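Local atomic coordinates of SEC-C motif domain protein (Psychrobacter arcticus, PDB entry 2I9W), a protein that is of uncharacterised function but binds two zinc ions through four-cysteine sites, one of them in a SEC-C motif, and carries an NTF2-like domain of cystatin-like fold. Residues L3-T8 with C29-H34; T8-I13 with A63-K68. All blocks are in the same frame, centred on the assembly; numbering follows the deposited sequence.

Interaction 1: L3-T8 with C29-H34. With ZN (zinc ion), chain B.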
loop_
_atom_site.group_PDB
_atom_site.type_symbol
_atom_site.label_atom_id
_atom_site.label_comp_id
_atom_site.label_asym_id
_atom_site.label_seq_id
_atom_site.Cartn_x
_atom_site.Cartn_y
_atom_site.Cartn_z
ATOM N N LEU A 3 -16.191 -0.662 -16.261
ATOM C CA LEU A 3 -15.558 0.137 -17.320
ATOM C C LEU A 3 -14.398 1.026 -16.786
ATOM O O LEU A 3 -13.775 1.773 -17.553
ATOM C CB LEU A 3 -16.608 0.950 -18.081
ATOM C CG LEU A 3 -17.511 0.129 -19.027
ATOM C CD1 LEU A 3 -18.782 0.898 -19.441
ATOM C CD2 LEU A 3 -16.740 -0.310 -20.270
ATOM N N PHE A 4 -14.078 0.927 -15.489
ATOM C CA PHE A 4 -12.862 1.574 -14.970
ATOM C C PHE A 4 -11.623 0.973 -15.558
ATOM O O PHE A 4 -10.606 1.655 -15.621
ATOM C CB PHE A 4 -12.744 1.553 -13.437
ATOM C CG PHE A 4 -13.419 2.704 -12.783
ATOM C CD1 PHE A 4 -13.015 4.003 -13.063
ATOM C CD2 PHE A 4 -14.479 2.499 -11.908
ATOM C CE1 PHE A 4 -13.651 5.083 -12.486
ATOM C CE2 PHE A 4 -15.128 3.571 -11.318
ATOM C CZ PHE A 4 -14.713 4.877 -11.611
ATOM N N SER A 5 -11.722 -0.287 -16.008
ATOM C CA SER A 5 -10.645 -0.935 -16.757
ATOM C C SER A 5 -10.094 -0.079 -17.847
ATOM O O SER A 5 -8.907 -0.080 -18.060
ATOM C CB SER A 5 -11.140 -2.235 -17.371
ATOM O OG SER A 5 -11.393 -3.174 -16.364
ATOM N N ILE A 6 -10.963 0.643 -18.557
ATOM C CA ILE A 6 -10.533 1.425 -19.695
ATOM C C ILE A 6 -10.417 2.935 -19.421
ATOM O O ILE A 6 -10.218 3.740 -20.339
ATOM C CB ILE A 6 -11.391 1.073 -20.969
ATOM C CG1 ILE A 6 -12.824 1.594 -20.878
ATOM C CG2 ILE A 6 -11.350 -0.457 -21.220
ATOM C CD1 ILE A 6 -13.542 1.539 -22.256
ATOM N N GLN A 7 -10.444 3.311 -18.148
ATOM C CA GLN A 7 -10.097 4.678 -17.766
ATOM C C GLN A 7 -8.766 4.699 -17.062
ATOM O O GLN A 7 -8.247 3.647 -16.690
ATOM C CB GLN A 7 -11.164 5.294 -16.879
ATOM C CG GLN A 7 -12.463 5.560 -17.626
ATOM C CD GLN A 7 -12.377 6.705 -18.638
ATOM O OE1 GLN A 7 -11.723 7.727 -18.394
ATOM N NE2 GLN A 7 -13.062 6.543 -19.761
ATOM N N THR A 8 -8.207 5.905 -16.951
ATOM C CA THR A 8 -6.928 6.115 -16.323
ATOM C C THR A 8 -6.910 5.391 -14.967
ATOM O O THR A 8 -7.839 5.491 -14.130
ATOM C CB THR A 8 -6.581 7.634 -16.218
ATOM O OG1 THR A 8 -6.678 8.259 -17.517
ATOM C CG2 THR A 8 -5.218 7.860 -15.643
ATOM N N CYS A 29 -2.326 -1.297 -15.589
ATOM C CA CYS A 29 -1.546 -0.807 -14.443
ATOM C C CYS A 29 -1.861 -1.638 -13.175
ATOM O O CYS A 29 -1.295 -2.717 -13.003
ATOM C CB CYS A 29 -1.771 0.711 -14.241
ATOM S SG CYS A 29 -0.687 1.497 -13.007
ATOM N N CYS A 30 -2.810 -1.182 -12.326
ATOM C CA CYS A 30 -3.046 -1.823 -11.037
ATOM C C CYS A 30 -3.971 -3.054 -11.115
ATOM O O CYS A 30 -3.932 -3.922 -10.230
ATOM C CB CYS A 30 -3.623 -0.771 -10.088
ATOM S SG CYS A 30 -2.396 0.461 -9.456
ATOM N N GLN A 31 -4.833 -3.126 -12.148
ATOM C CA GLN A 31 -5.879 -4.152 -12.154
ATOM C C GLN A 31 -5.308 -5.579 -12.059
ATOM O O GLN A 31 -5.825 -6.382 -11.334
ATOM C CB GLN A 31 -6.792 -4.015 -13.375
ATOM C CG GLN A 31 -7.932 -4.970 -13.316
ATOM C CD GLN A 31 -8.883 -4.794 -14.480
ATOM O OE1 GLN A 31 -8.692 -3.943 -15.346
ATOM N NE2 GLN A 31 -9.915 -5.596 -14.492
ATOM N N PRO A 32 -4.212 -5.896 -12.789
ATOM C CA PRO A 32 -3.658 -7.251 -12.640
ATOM C C PRO A 32 -3.290 -7.681 -11.194
ATOM O O PRO A 32 -3.400 -8.859 -10.833
ATOM C CB PRO A 32 -2.405 -7.209 -13.543
ATOM C CG PRO A 32 -2.718 -6.136 -14.535
ATOM C CD PRO A 32 -3.463 -5.092 -13.770
ATOM N N TYR A 33 -2.867 -6.710 -10.394
ATOM C CA TYR A 33 -2.422 -6.935 -9.046
ATOM C C TYR A 33 -3.647 -7.130 -8.189
ATOM O O TYR A 33 -3.669 -8.005 -7.343
ATOM C CB TYR A 33 -1.522 -5.773 -8.584
ATOM C CG TYR A 33 -0.302 -5.730 -9.439
ATOM C CD1 TYR A 33 0.761 -6.585 -9.188
ATOM C CD2 TYR A 33 -0.245 -4.938 -10.559
ATOM C CE1 TYR A 33 1.848 -6.618 -10.005
ATOM C CE2 TYR A 33 0.835 -4.984 -11.420
ATOM C CZ TYR A 33 1.878 -5.837 -11.129
ATOM O OH TYR A 33 2.991 -5.887 -11.933
ATOM N N HIS A 34 -4.659 -6.293 -8.362
ATOM C CA HIS A 34 -5.864 -6.453 -7.553
ATOM C C HIS A 34 -6.476 -7.847 -7.891
ATOM O O HIS A 34 -6.777 -8.655 -7.025
ATOM C CB HIS A 34 -6.878 -5.380 -7.878
ATOM C CG HIS A 34 -6.463 -4.005 -7.460
ATOM N ND1 HIS A 34 -7.007 -2.857 -7.998
ATOM C CD2 HIS A 34 -5.490 -3.597 -6.621
ATOM C CE1 HIS A 34 -6.438 -1.807 -7.432
ATOM N NE2 HIS A 34 -5.512 -2.234 -6.589
HETATM ZN ZN ZN B . -2.115 1.986 -11.233
#

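Interaction 2: T8-I13 with A63-K68. With ZN (zinc ion), chain B.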
loop_
_atom_site.group_PDB
_atom_site.type_symbol
_atom_site.label_atom_id
_atom_site.label_comp_id
_atom_site.label_asym_id
_atom_site.label_seq_id
_atom_site.Cartn_x
_atom_site.Cartn_y
_atom_site.Cartn_z
ATOM N N THR A 8 -8.207 5.905 -16.951
ATOM C CA THR A 8 -6.928 6.115 -16.323
ATOM C C THR A 8 -6.910 5.391 -14.967
ATOM O O THR A 8 -7.839 5.491 -14.130
ATOM C CB THR A 8 -6.581 7.634 -16.218
ATOM O OG1 THR A 8 -6.678 8.259 -17.517
ATOM C CG2 THR A 8 -5.218 7.860 -15.643
ATOM N N CYS A 9 -5.859 4.637 -14.756
ATOM C CA CYS A 9 -5.663 3.985 -13.464
ATOM C C CYS A 9 -5.683 5.045 -12.348
ATOM O O CYS A 9 -5.092 6.115 -12.495
ATOM C CB CYS A 9 -4.365 3.220 -13.410
ATOM S SG CYS A 9 -4.316 2.130 -11.971
ATOM N N PRO A 10 -6.366 4.776 -11.227
ATOM C CA PRO A 10 -6.347 5.843 -10.227
ATOM C C PRO A 10 -4.958 6.322 -9.843
ATOM O O PRO A 10 -4.783 7.516 -9.648
ATOM C CB PRO A 10 -7.107 5.249 -9.052
ATOM C CG PRO A 10 -8.008 4.250 -9.648
ATOM C CD PRO A 10 -7.263 3.680 -10.832
ATOM N N CYS A 11 -3.976 5.426 -9.768
ATOM C CA CYS A 11 -2.621 5.814 -9.328
ATOM C C CYS A 11 -1.881 6.688 -10.313
ATOM O O CYS A 11 -0.820 7.231 -9.976
ATOM C CB CYS A 11 -1.753 4.601 -8.983
ATOM S SG CYS A 11 -0.944 3.870 -10.373
ATOM N N GLN A 12 -2.425 6.795 -11.525
ATOM C CA GLN A 12 -1.846 7.580 -12.602
ATOM C C GLN A 12 -2.423 8.989 -12.667
ATOM O O GLN A 12 -1.971 9.789 -13.483
ATOM C CB GLN A 12 -2.084 6.903 -13.947
ATOM C CG GLN A 12 -1.481 5.538 -14.041
ATOM C CD GLN A 12 -0.026 5.562 -14.383
ATOM O OE1 GLN A 12 0.369 6.112 -15.413
ATOM N NE2 GLN A 12 0.791 4.933 -13.542
ATOM N N ILE A 13 -3.417 9.281 -11.832
ATOM C CA ILE A 13 -3.958 10.628 -11.711
ATOM C C ILE A 13 -3.097 11.460 -10.746
ATOM O O ILE A 13 -3.030 11.191 -9.563
ATOM C CB ILE A 13 -5.450 10.552 -11.295
ATOM C CG1 ILE A 13 -6.221 9.915 -12.471
ATOM C CG2 ILE A 13 -6.006 11.978 -11.021
ATOM C CD1 ILE A 13 -7.489 9.306 -12.116
ATOM N N ALA A 63 -6.681 0.730 -4.776
ATOM C CA ALA A 63 -7.673 -0.086 -4.046
ATOM C C ALA A 63 -8.536 0.811 -3.141
ATOM O O ALA A 63 -9.684 0.520 -2.944
ATOM C CB ALA A 63 -6.965 -1.208 -3.243
ATOM N N PHE A 64 -7.983 1.898 -2.606
ATOM C CA PHE A 64 -8.799 2.884 -1.848
ATOM C C PHE A 64 -9.822 3.519 -2.788
ATOM O O PHE A 64 -11.037 3.515 -2.543
ATOM C CB PHE A 64 -7.911 3.964 -1.221
ATOM C CG PHE A 64 -7.068 3.461 -0.064
ATOM C CD1 PHE A 64 -7.657 2.659 0.903
ATOM C CD2 PHE A 64 -5.754 3.820 0.085
ATOM C CE1 PHE A 64 -6.932 2.192 1.986
ATOM C CE2 PHE A 64 -5.018 3.333 1.180
ATOM C CZ PHE A 64 -5.630 2.514 2.097
ATOM N N VAL A 65 -9.326 4.022 -3.919
ATOM C CA VAL A 65 -10.182 4.749 -4.857
ATOM C C VAL A 65 -11.317 3.863 -5.378
ATOM O O VAL A 65 -12.489 4.311 -5.419
ATOM C CB VAL A 65 -9.351 5.301 -6.042
ATOM C CG1 VAL A 65 -10.316 5.974 -7.097
ATOM C CG2 VAL A 65 -8.308 6.248 -5.548
ATOM N N LEU A 66 -10.982 2.619 -5.744
ATOM C CA LEU A 66 -11.931 1.687 -6.355
ATOM C C LEU A 66 -12.711 0.843 -5.343
ATOM O O LEU A 66 -13.609 0.095 -5.717
ATOM C CB LEU A 66 -11.228 0.790 -7.377
ATOM C CG LEU A 66 -10.529 1.530 -8.554
ATOM C CD1 LEU A 66 -9.691 0.557 -9.415
ATOM C CD2 LEU A 66 -11.502 2.342 -9.469
ATOM N N VAL A 67 -12.390 1.011 -4.061
ATOM C CA VAL A 67 -13.109 0.377 -2.904
ATOM C C VAL A 67 -12.955 -1.151 -2.940
ATOM O O VAL A 67 -13.916 -1.912 -3.114
ATOM C CB VAL A 67 -14.595 0.822 -2.694
ATOM C CG1 VAL A 67 -15.076 0.328 -1.323
ATOM C CG2 VAL A 67 -14.752 2.341 -2.793
ATOM N N LYS A 68 -11.703 -1.562 -2.798
ATOM C CA LYS A 68 -11.280 -2.965 -2.761
ATOM C C LYS A 68 -10.601 -3.223 -1.411
ATOM O O LYS A 68 -9.360 -3.336 -1.296
ATOM C CB LYS A 68 -10.359 -3.250 -3.927
ATOM C CG LYS A 68 -11.104 -2.995 -5.245
ATOM C CD LYS A 68 -10.369 -3.499 -6.416
ATOM C CE LYS A 68 -11.155 -3.201 -7.679
ATOM N NZ LYS A 68 -12.000 -4.345 -8.057
HETATM ZN ZN ZN B . -2.115 1.986 -11.233
#

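Interaction 1: L3-T8 with C29-H34
The carboxamide of Gln31 meets the hydroxyl of Ser5, and this pair of side chains makes the contact between the two segments. Ser5 OG donates to Gln31 OE1 at 3.0 Å from a position tilted 28° from the carbonyl plane, with a C=O...donor angle of 106°, so it approaches well to the side of the carbonyl rather than head-on. Two other flat groups belong to this turn of chain. The Tyr33 ring has Cys29 O at its edge, in plane, while the His34 ring carries Cys30 O over one face, 3.7 Å above it and displaced toward the rim. That same Cys30 O accepts two backbone N-H hydrogen bonds, 3.0 Å from Tyr33 N and 3.1 Å from His34 N.

Gln31 reaches Ser5 because its CG is anti to the backbone N (chi1 -174°) and the chain stays extended beyond, delivering the amide to the short 3-10 turn of residues 3-5. The bond lies at the surface, beside one half of a four-cysteine zinc site: Cys29 SG and Cys30 SG bind zinc at 2.3 and 2.4 Å, directly before Gln31. Cys9 and Cys11 complete the site. Further backbone bonds, Ser5 with Gln27 and Gln7 with Tyr26, hold the N-terminal chain against the loop residues just before Cys29. Helix 31-39 in turn packs against helix 53-66, with Cys30 and His34 touching Ser62, Tyr33 touching Thr59, and His34 NE2 hydrogen-bonded to Thr59 O.

Interaction 2: T8-I13 with A63-K68
Pro10 lays its ring against Val65 and Leu66, the point where the Cys-X-Cys half of a four-cysteine zinc site rests on the last turn of helix 53-66 of the NTF2-like domain. The proline faces the two partners differently. Toward Val65 the side chains cross obliquely: Pro10 CB is 3.8 Å from Val65 CB and about as close to both valine methyls, so the whole branched end backs onto this one carbon. CG1 of Val65, anti to the backbone N (chi1 175°), also reaches along the ring to Pro10 CG. Leu66 stands at about a right angle to the proline, its branch point CG 3.9 Å from Pro10 CG and its methyls only slightly farther. The contact is wholly apolar, with Pro10 buried between the metal-binding turn and the helix.

Tyr61 and Ser62 extend the helical surface under Pro10, and Val65 also touches Trp98 of strand 97-107. Just past the contact the helix finishes in a Schellman motif: Val67 has positive phi, Lys68 N bonds back to Ala63 O at 2.9 Å, and Val67 N to Phe64 O. On the zinc side, Cys9 and Cys11 flank the proline; Pro10 to Gln12 form a 3-10 segment, with Gln12 N bonded to Cys9 O. The two sulfurs converge on the metal, Cys9 SG at 2.3 Å and Cys11 SG at 2.4 Å, the latter placed between its own backbone N and carbonyl carbon (chi1 85°).

From the N terminus the chain runs through 3-8 straight into 8-13, the two segments sharing Thr8. Interaction 1 then closes a loop of 20 residues, without helix or strand, when the chain returns at 29-34. Interaction 2 closes a longer one of 49 residues, passing through helix 31-39 before ending on helix 53-66. Because 29-34 falls between 8-13 and 63-68, the two loops cross. Both contacts adjoin the same zinc ion, to which each contributes two cysteines, and their centres lie about 8 Å apart. Together they fasten the N-terminal zinc-binding domain to itself and to the end of the first long helix of the NTF2-like domain.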